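Local atomic coordinates of putative cell surface protein (Streptococcus pyogenes, PDB entry 4OFQ), a protein that is a streptococcal surface adhesin of the antigen I/II family, whose C-terminal beta-sandwich domains probably take part in attachment to host or bacterial partners. Residues 189-200 with 216-227. Numbering follows the deposited sequence. Where two conformers were deposited one is given.
Sequences SELTVHKDVFDK and EVTYRLEGWVVP
K195 leaves its strand with CG anti to the backbone N (chi1 178°) and then stays extended to NZ. Y219 has CG anti to its carbonyl carbon (chi1 -66°), which brings the ring beside the end of the lysine. The two strands, 194-198 and 216-222, run antiparallel at one edge of a four-stranded sheet in a beta-sandwich domain. K195 NZ sits over one face of the Y219 ring, 4.2 Å from its centroid. It is also joined covalently to N326 CG, an isopeptide cross-link that ties strand 194-198 to strand 323-332 of the other sheet. This bond makes NZ an amide nitrogen and not a cation, so the contact is that of an amide N over a ring face. D241 accepts a hydrogen bond from this nitrogen. V217 CG2 lies over the opposite face of the ring. V197 CG2 packs 3.5 Å from Y219 CE1, and L221 CD2 lies alongside the aliphatic part of K195.

The backbones pair through D196 with R220 and F198 with T218, two bonds each. One more bond runs from E222 N to H194 O (2.8 Å). On the other face of the sheet, R220 CB meets the edge of the F198 ring, 3.7 Å from F198 CE2. The R220 chain bends at chi3 (80°), and its guanidinium forms a salt bridge with E222. D311 on strand 310-318 is its second acidic partner. H194 ND1 and E222 OE1 share only a weak direct bond, but water 2 contacts both atoms.

Beyond the paired strands, S189 CB approaches W224 CZ2. L191 CD2 lies over one face of the W224 indole in a CH-pi contact, 3.4 Å from the centroid of its six-membered ring. At the indole edge, water 1 accepts from W224 NE1 and donates to E190 O.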
# COMPACT_ATOMS: atom_id res chain seq x y z
N SER A 189 -2.74 -3.92 -5.17
CA SER A 189 -4.06 -4.34 -5.59
C SER A 189 -4.71 -3.25 -6.42
O SER A 189 -4.64 -2.07 -6.07
CB SER A 189 -4.92 -4.66 -4.37
OG SER A 189 -4.55 -5.90 -3.81
N GLU A 190 -5.32 -3.62 -7.54
CA GLU A 190 -6.09 -2.66 -8.30
C GLU A 190 -7.50 -2.68 -7.74
O GLU A 190 -8.17 -3.71 -7.78
CB GLU A 190 -6.10 -2.99 -9.79
CG GLU A 190 -6.86 -1.96 -10.61
CD GLU A 190 -6.84 -2.27 -12.09
OE1 GLU A 190 -5.99 -3.08 -12.52
OE2 GLU A 190 -7.67 -1.69 -12.83
N LEU A 191 -7.92 -1.53 -7.22
CA LEU A 191 -9.23 -1.39 -6.60
C LEU A 191 -10.26 -0.99 -7.64
O LEU A 191 -10.09 0.01 -8.33
CB LEU A 191 -9.16 -0.29 -5.53
CG LEU A 191 -8.02 -0.41 -4.53
CD1 LEU A 191 -8.04 0.75 -3.54
CD2 LEU A 191 -8.11 -1.74 -3.81
N THR A 192 -11.33 -1.77 -7.75
CA THR A 192 -12.46 -1.40 -8.61
C THR A 192 -13.76 -1.80 -7.90
O THR A 192 -13.80 -2.78 -7.16
CB THR A 192 -12.40 -2.05 -10.03
OG1 THR A 192 -12.65 -3.45 -9.93
CG2 THR A 192 -11.06 -1.83 -10.71
N VAL A 193 -14.82 -1.02 -8.12
CA VAL A 193 -16.15 -1.42 -7.66
C VAL A 193 -17.15 -1.15 -8.77
O VAL A 193 -16.87 -0.38 -9.68
CB VAL A 193 -16.59 -0.69 -6.36
CG1 VAL A 193 -15.74 -1.16 -5.16
CG2 VAL A 193 -16.49 0.82 -6.54
N HIS A 194 -18.30 -1.80 -8.71
CA HIS A 194 -19.29 -1.66 -9.77
C HIS A 194 -20.68 -1.39 -9.21
O HIS A 194 -21.04 -1.87 -8.12
CB HIS A 194 -19.30 -2.91 -10.65
CG HIS A 194 -17.98 -3.20 -11.30
ND1 HIS A 194 -17.00 -3.95 -10.70
CD2 HIS A 194 -17.48 -2.81 -12.50
CE1 HIS A 194 -15.95 -4.03 -11.50
NE2 HIS A 194 -16.22 -3.34 -12.59
N LYS A 195 -21.45 -0.62 -9.95
CA LYS A 195 -22.83 -0.35 -9.57
C LYS A 195 -23.72 -0.86 -10.67
O LYS A 195 -23.41 -0.68 -11.84
CB LYS A 195 -23.08 1.14 -9.36
CG LYS A 195 -24.54 1.42 -9.01
CD LYS A 195 -24.72 2.81 -8.40
CE LYS A 195 -26.15 3.01 -7.93
NZ LYS A 195 -26.31 4.26 -7.17
N ASP A 196 -24.82 -1.53 -10.31
CA ASP A 196 -25.80 -1.86 -11.33
C ASP A 196 -27.18 -1.47 -10.84
O ASP A 196 -27.37 -1.18 -9.65
CB ASP A 196 -25.74 -3.34 -11.73
CG ASP A 196 -26.01 -3.55 -13.22
OD1 ASP A 196 -26.72 -2.70 -13.86
OD2 ASP A 196 -25.50 -4.55 -13.76
N VAL A 197 -28.11 -1.40 -11.78
CA VAL A 197 -29.49 -1.08 -11.44
C VAL A 197 -30.40 -2.16 -12.04
O VAL A 197 -30.27 -2.53 -13.21
CB VAL A 197 -29.90 0.35 -11.90
CG1 VAL A 197 -29.71 0.53 -13.41
CG2 VAL A 197 -31.34 0.64 -11.50
N PHE A 198 -31.30 -2.68 -11.20
CA PHE A 198 -32.17 -3.79 -11.56
C PHE A 198 -33.62 -3.49 -11.29
O PHE A 198 -33.95 -2.62 -10.48
CB PHE A 198 -31.82 -5.01 -10.71
CG PHE A 198 -30.42 -5.50 -10.89
CD1 PHE A 198 -30.06 -6.21 -12.01
CD2 PHE A 198 -29.47 -5.27 -9.91
CE1 PHE A 198 -28.76 -6.67 -12.17
CE2 PHE A 198 -28.18 -5.74 -10.06
CZ PHE A 198 -27.83 -6.45 -11.20
N ASP A 199 -34.48 -4.22 -11.99
CA ASP A 199 -35.91 -4.27 -11.72
C ASP A 199 -36.15 -4.95 -10.37
O ASP A 199 -37.05 -4.59 -9.62
CB ASP A 199 -36.61 -5.06 -12.83
CG ASP A 199 -35.82 -6.30 -13.27
OD1 ASP A 199 -34.60 -6.39 -12.99
OD2 ASP A 199 -36.40 -7.18 -13.93
N LYS A 200 -35.31 -5.94 -10.08
CA LYS A 200 -35.42 -6.73 -8.86
C LYS A 200 -34.08 -7.37 -8.56
O LYS A 200 -33.28 -7.58 -9.47
CB LYS A 200 -36.50 -7.81 -9.01
CG LYS A 200 -36.34 -8.69 -10.22
CD LYS A 200 -37.66 -9.35 -10.58
CE LYS A 200 -37.85 -9.40 -12.09
NZ LYS A 200 -39.21 -8.94 -12.49
N GLU A 216 -40.60 0.30 -8.16
CA GLU A 216 -39.37 0.18 -7.39
C GLU A 216 -38.22 -0.26 -8.27
O GLU A 216 -38.40 -1.00 -9.23
CB GLU A 216 -39.55 -0.83 -6.24
CG GLU A 216 -40.48 -0.35 -5.14
CD GLU A 216 -40.52 -1.29 -3.94
OE1 GLU A 216 -39.93 -2.39 -4.01
OE2 GLU A 216 -41.14 -0.93 -2.91
N VAL A 217 -37.02 0.22 -7.94
CA VAL A 217 -35.83 -0.35 -8.54
C VAL A 217 -34.81 -0.63 -7.45
O VAL A 217 -34.87 -0.08 -6.36
CB VAL A 217 -35.18 0.52 -9.66
CG1 VAL A 217 -36.22 0.96 -10.70
CG2 VAL A 217 -34.43 1.71 -9.07
N THR A 218 -33.88 -1.51 -7.77
CA THR A 218 -32.88 -1.90 -6.81
C THR A 218 -31.50 -1.58 -7.34
O THR A 218 -31.15 -2.00 -8.44
CB THR A 218 -32.95 -3.41 -6.55
OG1 THR A 218 -34.21 -3.73 -5.96
CG2 THR A 218 -31.84 -3.83 -5.62
N TYR A 219 -30.71 -0.87 -6.55
CA TYR A 219 -29.32 -0.64 -6.94
C TYR A 219 -28.45 -1.69 -6.24
O TYR A 219 -28.62 -1.94 -5.05
CB TYR A 219 -28.84 0.76 -6.56
CG TYR A 219 -29.53 1.87 -7.31
CD1 TYR A 219 -29.38 2.00 -8.68
CD2 TYR A 219 -30.35 2.80 -6.65
CE1 TYR A 219 -30.01 3.03 -9.38
CE2 TYR A 219 -30.99 3.81 -7.34
CZ TYR A 219 -30.82 3.91 -8.70
OH TYR A 219 -31.46 4.91 -9.39
N ARG A 220 -27.54 -2.29 -6.99
CA ARG A 220 -26.55 -3.16 -6.37
C ARG A 220 -25.21 -2.42 -6.31
O ARG A 220 -24.66 -2.02 -7.35
CB ARG A 220 -26.36 -4.45 -7.15
CG ARG A 220 -25.32 -5.35 -6.49
CD ARG A 220 -25.21 -6.68 -7.18
NE ARG A 220 -24.39 -6.61 -8.39
CZ ARG A 220 -23.35 -7.40 -8.62
NH1 ARG A 220 -22.98 -8.31 -7.73
NH2 ARG A 220 -22.66 -7.27 -9.75
N LEU A 221 -24.71 -2.23 -5.09
CA LEU A 221 -23.39 -1.65 -4.91
C LEU A 221 -22.42 -2.79 -4.65
O LEU A 221 -22.41 -3.35 -3.56
CB LEU A 221 -23.40 -0.65 -3.74
CG LEU A 221 -24.60 0.30 -3.67
CD1 LEU A 221 -24.44 1.31 -2.50
CD2 LEU A 221 -24.78 1.04 -5.01
N GLU A 222 -21.63 -3.16 -5.65
CA GLU A 222 -20.76 -4.33 -5.52
C GLU A 222 -19.43 -3.95 -4.88
O GLU A 222 -18.66 -3.20 -5.47
CB GLU A 222 -20.51 -4.96 -6.90
CG GLU A 222 -19.74 -6.27 -6.82
CD GLU A 222 -19.49 -6.92 -8.17
OE1 GLU A 222 -18.74 -6.33 -8.98
OE2 GLU A 222 -20.04 -8.02 -8.41
N GLY A 223 -19.18 -4.45 -3.68
CA GLY A 223 -17.94 -4.11 -2.98
C GLY A 223 -16.74 -4.86 -3.53
O GLY A 223 -16.86 -5.95 -4.11
N TRP A 224 -15.56 -4.28 -3.35
CA TRP A 224 -14.33 -4.90 -3.82
C TRP A 224 -14.00 -6.04 -2.87
O TRP A 224 -14.22 -5.93 -1.66
CB TRP A 224 -13.19 -3.85 -3.83
CG TRP A 224 -11.84 -4.37 -4.20
CD1 TRP A 224 -11.44 -4.84 -5.42
CD2 TRP A 224 -10.69 -4.46 -3.34
NE1 TRP A 224 -10.13 -5.23 -5.37
CE2 TRP A 224 -9.64 -5.00 -4.11
CE3 TRP A 224 -10.45 -4.13 -2.01
CZ2 TRP A 224 -8.36 -5.21 -3.59
CZ3 TRP A 224 -9.18 -4.34 -1.48
CH2 TRP A 224 -8.15 -4.89 -2.27
N VAL A 225 -13.51 -7.15 -3.41
CA VAL A 225 -13.11 -8.27 -2.56
C VAL A 225 -11.67 -8.06 -2.08
O VAL A 225 -10.75 -7.92 -2.89
CB VAL A 225 -13.24 -9.60 -3.30
CG1 VAL A 225 -12.67 -10.71 -2.44
CG2 VAL A 225 -14.73 -9.88 -3.66
N VAL A 226 -11.48 -8.04 -0.76
CA VAL A 226 -10.15 -7.92 -0.17
C VAL A 226 -9.50 -9.29 -0.23
O VAL A 226 -10.03 -10.25 0.32
CB VAL A 226 -10.25 -7.44 1.28
CG1 VAL A 226 -8.87 -7.29 1.91
CG2 VAL A 226 -10.98 -6.10 1.34
N PRO A 227 -8.34 -9.38 -0.90
CA PRO A 227 -7.71 -10.67 -1.18
C PRO A 227 -6.90 -11.19 -0.01
O PRO A 227 -6.51 -10.41 0.86
CB PRO A 227 -6.77 -10.35 -2.33
CG PRO A 227 -6.33 -8.93 -2.02
CD PRO A 227 -7.58 -8.26 -1.49
O HOH W 1 -8.23 -6.35 -7.40
O HOH W 2 -17.16 -4.68 -7.88
O HOH W 3 -36.54 -3.24 -7.19